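Local coordinates for glycoside hydrolase family protein (Novosphingobium sp. PP1Y, PDB 6Q2F), which is an alpha-L-rhamnosidase, a glycoside hydrolase that probably cleaves terminal alpha-L-rhamnose residues from glycosides, at residues H60-N65 against P690-A695; T884-G889 against Q915-H920; K238-A243 against I366-F371. All coordinates share one frame; numbering follows the deposited sequence.

In the fold
The three contacts lie in three separate parts of the chain and do not touch. Contact 1 belongs to the (beta/alpha)8 barrel, whose bound sodium ion, held by D503, S504, E583, E586 and E644, lies about 9 Å from the H60 side chain. Contact 3 falls, in sequence, between the two segments of contact 1: it packs a beta-sandwich inserted in the barrel chain, its centre about 46 Å from that of contact 1. Contact 2 follows later, in an antiparallel sheet beyond the barrel, with its centre also about 46 Å from that of contact 1. Contacts 2 and 3 lie on opposite sides of the chain's centre, about 64 Å apart between centres.

Contact 1: H60-N65 against P690-A695; sequences HWMNGN and PGLSLA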
loop_
_atom_site.group_PDB
_atom_site.type_symbol
_atom_site.label_atom_id
_atom_site.label_comp_id
_atom_site.label_asym_id
_atom_site.label_seq_id
_atom_site.Cartn_x
_atom_site.Cartn_y
_atom_site.Cartn_z
ATOM N N HIS A 60 -16.111 9.828 4.769
ATOM C CA HIS A 60 -16.082 9.507 6.188
ATOM C C HIS A 60 -17.198 10.225 6.932
ATOM O O HIS A 60 -17.385 11.430 6.772
ATOM C CB HIS A 60 -14.736 9.891 6.798
ATOM C CG HIS A 60 -13.594 9.039 6.339
ATOM N ND1 HIS A 60 -12.906 9.283 5.168
ATOM C CD2 HIS A 60 -13.003 7.962 6.909
ATOM C CE1 HIS A 60 -11.950 8.380 5.031
ATOM N NE2 HIS A 60 -11.988 7.568 6.072
ATOM N N TRP A 61 -17.935 9.482 7.748
ATOM C CA TRP A 61 -18.874 10.050 8.707
ATOM C C TRP A 61 -18.121 10.269 10.015
ATOM O O TRP A 61 -17.748 9.306 10.685
ATOM C CB TRP A 61 -20.064 9.113 8.914
ATOM C CG TRP A 61 -21.037 9.072 7.777
ATOM C CD1 TRP A 61 -20.920 9.681 6.574
ATOM C CD2 TRP A 61 -22.284 8.366 7.757
ATOM N NE1 TRP A 61 -22.016 9.405 5.791
ATOM C CE2 TRP A 61 -22.871 8.598 6.505
ATOM C CE3 TRP A 61 -22.951 7.541 8.679
ATOM C CZ2 TRP A 61 -24.115 8.065 6.152
ATOM C CZ3 TRP A 61 -24.176 7.031 8.335
ATOM C CH2 TRP A 61 -24.747 7.290 7.074
HETATM N N MSE A 62 -17.885 11.530 10.370
HETATM C CA MSE A 62 -16.986 11.854 11.467
HETATM C C MSE A 62 -17.690 11.843 12.838
HETATM O O MSE A 62 -18.364 12.804 13.190
HETATM C CB MSE A 62 -16.336 13.229 11.238
HETATM C CG MSE A 62 -15.405 13.346 10.022
HETATM SE SE MSE A 62 -14.165 11.861 9.842
HETATM C CE MSE A 62 -13.311 12.160 11.571
ATOM N N ASN A 63 -17.532 10.753 13.600
ATOM C CA ASN A 63 -17.915 10.724 15.015
ATOM C C ASN A 63 -19.390 11.085 15.215
ATOM O O ASN A 63 -19.740 11.896 16.070
ATOM C CB ASN A 63 -17.001 11.665 15.814
ATOM C CG ASN A 63 -17.061 11.438 17.319
ATOM O OD1 ASN A 63 -16.520 12.239 18.080
ATOM N ND2 ASN A 63 -17.689 10.339 17.753
ATOM N N GLY A 64 -20.265 10.475 14.422
ATOM C CA GLY A 64 -21.685 10.724 14.581
ATOM C C GLY A 64 -22.187 12.043 14.004
ATOM O O GLY A 64 -23.396 12.313 14.085
ATOM N N ASN A 65 -21.316 12.878 13.432
ATOM C CA ASN A 65 -21.740 14.139 12.815
ATOM C C ASN A 65 -22.380 13.845 11.459
ATOM O O ASN A 65 -21.740 13.907 10.406
ATOM C CB ASN A 65 -20.551 15.078 12.672
ATOM C CG ASN A 65 -20.189 15.751 13.984
ATOM O OD1 ASN A 65 -20.986 16.487 14.536
ATOM N ND2 ASN A 65 -18.983 15.503 14.477
ATOM N N PRO A 690 -14.710 25.914 6.532
ATOM C CA PRO A 690 -14.930 24.759 5.666
ATOM C C PRO A 690 -15.444 23.539 6.423
ATOM O O PRO A 690 -15.866 22.583 5.788
ATOM C CB PRO A 690 -13.539 24.485 5.086
ATOM C CG PRO A 690 -12.610 24.989 6.131
ATOM C CD PRO A 690 -13.280 26.212 6.692
ATOM N N GLY A 691 -15.430 23.583 7.755
ATOM C CA GLY A 691 -16.101 22.547 8.525
ATOM C C GLY A 691 -15.263 21.345 8.932
ATOM O O GLY A 691 -14.078 21.479 9.247
ATOM N N LEU A 692 -15.876 20.161 8.963
ATOM C CA LEU A 692 -15.200 18.972 9.466
ATOM C C LEU A 692 -14.127 18.473 8.504
ATOM O O LEU A 692 -14.201 18.684 7.291
ATOM C CB LEU A 692 -16.197 17.852 9.688
ATOM C CG LEU A 692 -17.323 18.072 10.676
ATOM C CD1 LEU A 692 -18.186 16.821 10.640
ATOM C CD2 LEU A 692 -16.786 18.338 12.041
ATOM N N SER A 693 -13.137 17.800 9.074
ATOM C CA SER A 693 -12.039 17.211 8.327
ATOM C C SER A 693 -11.738 15.886 9.009
ATOM O O SER A 693 -12.042 15.721 10.191
ATOM C CB SER A 693 -10.811 18.120 8.360
ATOM O OG SER A 693 -10.371 18.333 9.691
ATOM N N LEU A 694 -11.088 14.968 8.321
ATOM C CA LEU A 694 -10.733 13.694 8.913
ATOM C C LEU A 694 -9.454 13.894 9.674
ATOM O O LEU A 694 -8.409 13.626 9.193
ATOM C CB LEU A 694 -10.529 12.647 7.830
ATOM C CG LEU A 694 -9.858 11.344 8.233
ATOM C CD1 LEU A 694 -10.683 10.564 9.213
ATOM C CD2 LEU A 694 -9.482 10.475 7.062
ATOM N N ALA A 695 -9.573 14.402 10.876
ATOM C CA ALA A 695 -8.440 14.696 11.714
ATOM C C ALA A 695 -7.455 15.634 11.013
ATOM O O ALA A 695 -7.840 16.617 10.505
ATOM C CB ALA A 695 -7.786 13.437 12.221
#
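Strand 56-62 is one of eight parallel strands that close a (beta/alpha)8 barrel, and at its end a type I' turn from M62 to N65 carries the chain past loop 692-695. The tight part is apolar. L694, its CG anti to the backbone N (chi1 167°), divides its methyls: CD2 sits over one face of the H60 imidazole, 4.0 Å from the ring centroid and 16° off its normal, a CH-pi contact; CD1 lies 3.8 Å from SE of M62, a selenomethionine bent at chi2 and chi3 that crosses L694 at about a right angle. F89 stacks on the H60 ring, whose ND1 is buried with no polar partner in the model. At the turn, L692 CD1 comes within 3.6 Å of N65 CB. The outer side is looser: the CB of S693 points away, and the exposed A695 brings its N only to 4.4 Å from M62 CE. An alanine at N65 would probably loosen the turn, since the side-chain bonds to M62 O, P96 O and I98 N are removed while CB still meets L692. M62 O is gripped twice, by N65 N at 3.0 Å and by N65 ND2 at 3.1 Å, the latter in the carbonyl plane.

Contact 2: T884-G889 against Q915-H920; sequences TGADAG and QSIEAH
Backbone hydrogen bonds carry the pairing of T884 with E918, an antiparallel hydrogen-bonded pair. T884 N donates to E918 O over 3.0 Å, in the plane of that carbonyl; E918 N returns the bond to T884 O at 2.8 Å, but from 28° above the carbonyl plane. Both are fairly straight, with N-H...O angles of 160°. One step on, the ladder breaks: the carbonyl oxygens of G885 and S916 face each other as two acceptors. G885 turns here with positive phi, and a side chain at this position would run into S916 O.

Water takes over where direct bonds stop. A water accepts from S916 N at 2.8 Å and donates to G885 O at 2.9 Å, one of several acceptors competing for its protons. Beside the T884-E918 pair a second water joins three side chains: T884 OG1 at 2.7 Å, H920 NE2 at 2.8 Å, where it lies in the ring plane at the edge, and, weakly, E918 OE1. T884 and E918 run side by side here, and E949 takes the other ring nitrogen of H920.

Apolar packing is slight: A886 points its CB toward the strand, 4.0 Å from I917 CG2, and I917 sends its far end away, onto F883, I892 and L954. A carbon-to-oxygen contact adds to it, A886 CB lying 3.3 Å from Q915 OE1; the bent chain of Q915 is steadied by NE2 bonding to A913 O.

The bridge marks the place where strand 881-884, at the edge of a large antiparallel beta-sheet within this chain, leaves its neighbour 915-921.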
loop_
_atom_site.group_PDB
_atom_site.type_symbol
_atom_site.label_atom_id
_atom_site.label_comp_id
_atom_site.label_asym_id
_atom_site.label_seq_id
_atom_site.Cartn_x
_atom_site.Cartn_y
_atom_site.Cartn_z
ATOM N N THR A 884 14.201 11.108 -27.752
ATOM C CA THR A 884 15.405 11.921 -27.810
ATOM C C THR A 884 15.025 13.389 -27.665
ATOM O O THR A 884 13.859 13.761 -27.816
ATOM C CB THR A 884 16.174 11.714 -29.122
ATOM O OG1 THR A 884 15.397 12.205 -30.218
ATOM C CG2 THR A 884 16.443 10.230 -29.347
ATOM N N GLY A 885 16.031 14.218 -27.393
ATOM C CA GLY A 885 15.867 15.659 -27.342
ATOM C C GLY A 885 15.616 16.258 -25.973
ATOM O O GLY A 885 15.357 17.457 -25.886
ATOM N N ALA A 886 15.672 15.464 -24.908
ATOM C CA ALA A 886 15.553 15.960 -23.549
ATOM C C ALA A 886 16.897 15.853 -22.848
ATOM O O ALA A 886 17.774 15.093 -23.262
ATOM C CB ALA A 886 14.500 15.168 -22.747
ATOM N N ASP A 887 17.030 16.598 -21.752
ATOM C CA ASP A 887 18.228 16.523 -20.926
ATOM C C ASP A 887 18.381 15.129 -20.324
ATOM O O ASP A 887 17.456 14.313 -20.321
ATOM C CB ASP A 887 18.181 17.566 -19.813
ATOM C CG ASP A 887 18.321 18.978 -20.335
ATOM O OD1 ASP A 887 19.360 19.271 -20.969
ATOM O OD2 ASP A 887 17.394 19.793 -20.109
ATOM N N ALA A 888 19.582 14.847 -19.822
ATOM C CA ALA A 888 19.780 13.607 -19.090
ATOM C C ALA A 888 19.043 13.688 -17.762
ATOM O O ALA A 888 18.894 14.764 -17.175
ATOM C CB ALA A 888 21.267 13.330 -18.864
ATOM N N GLY A 889 18.560 12.537 -17.298
ATOM C CA GLY A 889 17.752 12.471 -16.095
ATOM C C GLY A 889 16.297 12.843 -16.271
ATOM O O GLY A 889 15.517 12.690 -15.322
ATOM N N GLN A 915 9.653 20.199 -22.136
ATOM C CA GLN A 915 10.521 19.394 -22.985
ATOM C C GLN A 915 10.011 19.426 -24.416
ATOM O O GLN A 915 8.800 19.423 -24.660
ATOM C CB GLN A 915 10.591 17.930 -22.497
ATOM C CG GLN A 915 10.908 17.787 -21.015
ATOM C CD GLN A 915 12.316 18.250 -20.689
ATOM O OE1 GLN A 915 13.272 17.912 -21.385
ATOM N NE2 GLN A 915 12.447 19.042 -19.626
ATOM N N SER A 916 10.953 19.454 -25.356
ATOM C CA SER A 916 10.703 19.277 -26.782
ATOM C C SER A 916 11.442 18.013 -27.188
ATOM O O SER A 916 12.671 18.020 -27.286
ATOM C CB SER A 916 11.196 20.475 -27.600
ATOM O OG SER A 916 10.372 21.605 -27.397
ATOM N N ILE A 917 10.708 16.929 -27.411
ATOM C CA ILE A 917 11.339 15.645 -27.673
ATOM C C ILE A 917 10.932 15.139 -29.050
ATOM O O ILE A 917 10.003 15.640 -29.681
ATOM C CB ILE A 917 10.989 14.594 -26.604
ATOM C CG1 ILE A 917 9.489 14.295 -26.639
ATOM C CG2 ILE A 917 11.420 15.062 -25.220
ATOM C CD1 ILE A 917 9.050 13.179 -25.655
ATOM N N GLU A 918 11.641 14.109 -29.502
ATOM C CA GLU A 918 11.171 13.244 -30.573
ATOM C C GLU A 918 10.810 11.920 -29.922
ATOM O O GLU A 918 11.677 11.251 -29.347
ATOM C CB GLU A 918 12.221 13.066 -31.674
ATOM C CG GLU A 918 12.455 14.321 -32.527
ATOM C CD GLU A 918 12.478 14.027 -34.025
ATOM O OE1 GLU A 918 13.294 13.186 -34.472
ATOM O OE2 GLU A 918 11.661 14.631 -34.752
ATOM N N ALA A 919 9.530 11.568 -29.975
ATOM C CA ALA A 919 9.011 10.401 -29.272
ATOM C C ALA A 919 8.898 9.236 -30.247
ATOM O O ALA A 919 8.352 9.399 -31.346
ATOM C CB ALA A 919 7.650 10.701 -28.643
ATOM N N HIS A 920 9.425 8.072 -29.843
ATOM C CA HIS A 920 9.476 6.861 -30.666
ATOM C C HIS A 920 8.527 5.827 -30.089
ATOM O O HIS A 920 8.695 5.409 -28.942
ATOM C CB HIS A 920 10.889 6.265 -30.717
ATOM C CG HIS A 920 11.898 7.146 -31.389
ATOM N ND1 HIS A 920 12.622 6.743 -32.492
ATOM C CD2 HIS A 920 12.298 8.412 -31.115
ATOM C CE1 HIS A 920 13.417 7.727 -32.875
ATOM N NE2 HIS A 920 13.253 8.743 -32.047
HETATM O O HOH W 1 14.902 10.985 -32.565
HETATM O O HOH W 2 13.534 19.179 -24.409
#

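Contact 3: K238-A243 against I366-F371; sequences KALVDA and IMVGQF
L240 and F371 lie side by side and point the same way, L240 from a 3-10 segment and F371 from strand 366-374. L240 has its CG beside the backbone N (chi1 -62°), which sets CD2 3.8 Å from F371 CB and 4.2 Å from V368 CG1. F371, with CG anti to its own N (chi1 -176°), carries its ring onward, so that L240 meets the root of this side chain while the aromatic end leads away. Nearer the backbone, L240 CB rests 3.4 Å from F371 O.

Polar contact centres on L240 O. F371 N reaches it in a weak hydrogen bond of 3.3 Å, and Q370 CA adds a CA-H...O contact at 3.5 Å; Q370 CG leans on the same oxygen, while its NE2 bonds to E372. On the 3-10 side, K238 and D242 close a salt bridge, NZ to OD2 2.8 Å.

G369 and Q370 together oppose F277 in a classic beta bulge. Both L240 and F371 press on L261 and L263 of strand 260-265, so the contact lies between the two facing antiparallel sheets of a beta-sandwich; L240 also touches V249 of strand 249-251, which pairs with 366-374.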
loop_
_atom_site.group_PDB
_atom_site.type_symbol
_atom_site.label_atom_id
_atom_site.label_comp_id
_atom_site.label_asym_id
_atom_site.label_seq_id
_atom_site.Cartn_x
_atom_site.Cartn_y
_atom_site.Cartn_z
ATOM N N LYS A 238 18.122 -13.007 39.342
ATOM C CA LYS A 238 17.189 -14.109 39.133
ATOM C C LYS A 238 15.956 -13.650 38.366
ATOM O O LYS A 238 15.324 -14.453 37.671
ATOM C CB LYS A 238 16.807 -14.733 40.483
ATOM C CG LYS A 238 15.802 -13.927 41.310
ATOM C CD LYS A 238 14.366 -14.414 41.088
ATOM C CE LYS A 238 13.357 -13.271 41.182
ATOM N NZ LYS A 238 11.994 -13.698 40.737
ATOM N N ALA A 239 15.607 -12.365 38.466
ATOM C CA ALA A 239 14.469 -11.822 37.733
ATOM C C ALA A 239 14.702 -11.775 36.229
ATOM O O ALA A 239 13.746 -11.546 35.483
ATOM C CB ALA A 239 14.126 -10.420 38.242
ATOM N N LEU A 240 15.935 -11.988 35.765
ATOM C CA LEU A 240 16.169 -12.032 34.326
ATOM C C LEU A 240 15.678 -13.344 33.710
ATOM O O LEU A 240 15.317 -13.358 32.525
ATOM C CB LEU A 240 17.654 -11.815 34.034
ATOM C CG LEU A 240 18.219 -10.457 34.477
ATOM C CD1 LEU A 240 19.741 -10.477 34.564
ATOM C CD2 LEU A 240 17.733 -9.367 33.523
ATOM N N VAL A 241 15.662 -14.445 34.481
ATOM C CA VAL A 241 15.092 -15.725 34.057
ATOM C C VAL A 241 13.702 -15.903 34.647
ATOM O O VAL A 241 13.153 -17.010 34.640
ATOM C CB VAL A 241 15.963 -16.915 34.487
ATOM C CG1 VAL A 241 15.269 -18.229 34.132
ATOM C CG2 VAL A 241 17.389 -16.829 33.903
ATOM N N ASP A 242 13.136 -14.832 35.187
ATOM C CA ASP A 242 11.855 -14.963 35.856
ATOM C C ASP A 242 10.820 -15.546 34.896
ATOM O O ASP A 242 10.938 -15.444 33.670
ATOM C CB ASP A 242 11.392 -13.606 36.372
ATOM C CG ASP A 242 10.973 -13.656 37.815
ATOM O OD1 ASP A 242 10.803 -14.777 38.346
ATOM O OD2 ASP A 242 10.809 -12.573 38.412
ATOM N N ALA A 243 9.799 -16.182 35.472
ATOM C CA ALA A 243 8.625 -16.551 34.690
ATOM C C ALA A 243 8.014 -15.346 33.984
ATOM O O ALA A 243 7.316 -15.520 32.978
ATOM C CB ALA A 243 7.581 -17.219 35.595
ATOM N N ILE A 366 14.684 2.443 32.144
ATOM C CA ILE A 366 14.979 1.404 31.189
ATOM C C ILE A 366 15.007 0.049 31.868
ATOM O O ILE A 366 15.970 -0.317 32.485
ATOM C CB ILE A 366 16.331 1.689 30.563
ATOM C CG1 ILE A 366 16.339 3.046 29.927
ATOM C CG2 ILE A 366 16.628 0.648 29.534
ATOM C CD1 ILE A 366 15.289 3.183 28.863
HETATM N N MSE A 367 13.924 -0.687 31.756
HETATM C CA MSE A 367 13.848 -1.970 32.369
HETATM C C MSE A 367 14.155 -3.019 31.360
HETATM O O MSE A 367 13.723 -2.886 30.222
HETATM C CB MSE A 367 12.434 -2.038 32.936
HETATM C CG MSE A 367 11.738 -3.379 32.807
HETATM SE SE MSE A 367 11.422 -4.194 34.546
HETATM C CE MSE A 367 9.521 -3.774 34.663
ATOM N N VAL A 368 14.891 -4.043 31.758
ATOM C CA VAL A 368 15.216 -5.163 30.919
ATOM C C VAL A 368 14.440 -6.282 31.567
ATOM O O VAL A 368 14.749 -6.692 32.644
ATOM C CB VAL A 368 16.683 -5.471 30.911
ATOM C CG1 VAL A 368 16.938 -6.822 30.295
ATOM C CG2 VAL A 368 17.411 -4.408 30.142
ATOM N N GLY A 369 13.401 -6.757 30.905
ATOM C CA GLY A 369 12.543 -7.775 31.475
ATOM C C GLY A 369 13.140 -9.170 31.474
ATOM O O GLY A 369 12.956 -9.923 32.430
ATOM N N GLN A 370 13.852 -9.528 30.411
ATOM C CA GLN A 370 14.473 -10.836 30.299
ATOM C C GLN A 370 15.856 -10.687 29.689
ATOM O O GLN A 370 16.044 -9.937 28.726
ATOM C CB GLN A 370 13.635 -11.787 29.433
ATOM C CG GLN A 370 14.216 -13.193 29.311
ATOM C CD GLN A 370 13.439 -14.055 28.332
ATOM O OE1 GLN A 370 12.746 -13.543 27.465
ATOM N NE2 GLN A 370 13.548 -15.370 28.474
ATOM N N PHE A 371 16.818 -11.421 30.248
ATOM C CA PHE A 371 18.158 -11.506 29.671
ATOM C C PHE A 371 18.708 -12.866 30.087
ATOM O O PHE A 371 19.187 -13.026 31.214
ATOM C CB PHE A 371 19.051 -10.366 30.141
ATOM C CG PHE A 371 20.415 -10.361 29.510
ATOM C CD1 PHE A 371 20.658 -11.047 28.326
ATOM C CD2 PHE A 371 21.459 -9.677 30.103
ATOM C CE1 PHE A 371 21.915 -11.044 27.745
ATOM C CE2 PHE A 371 22.720 -9.673 29.524
ATOM C CZ PHE A 371 22.947 -10.358 28.346
#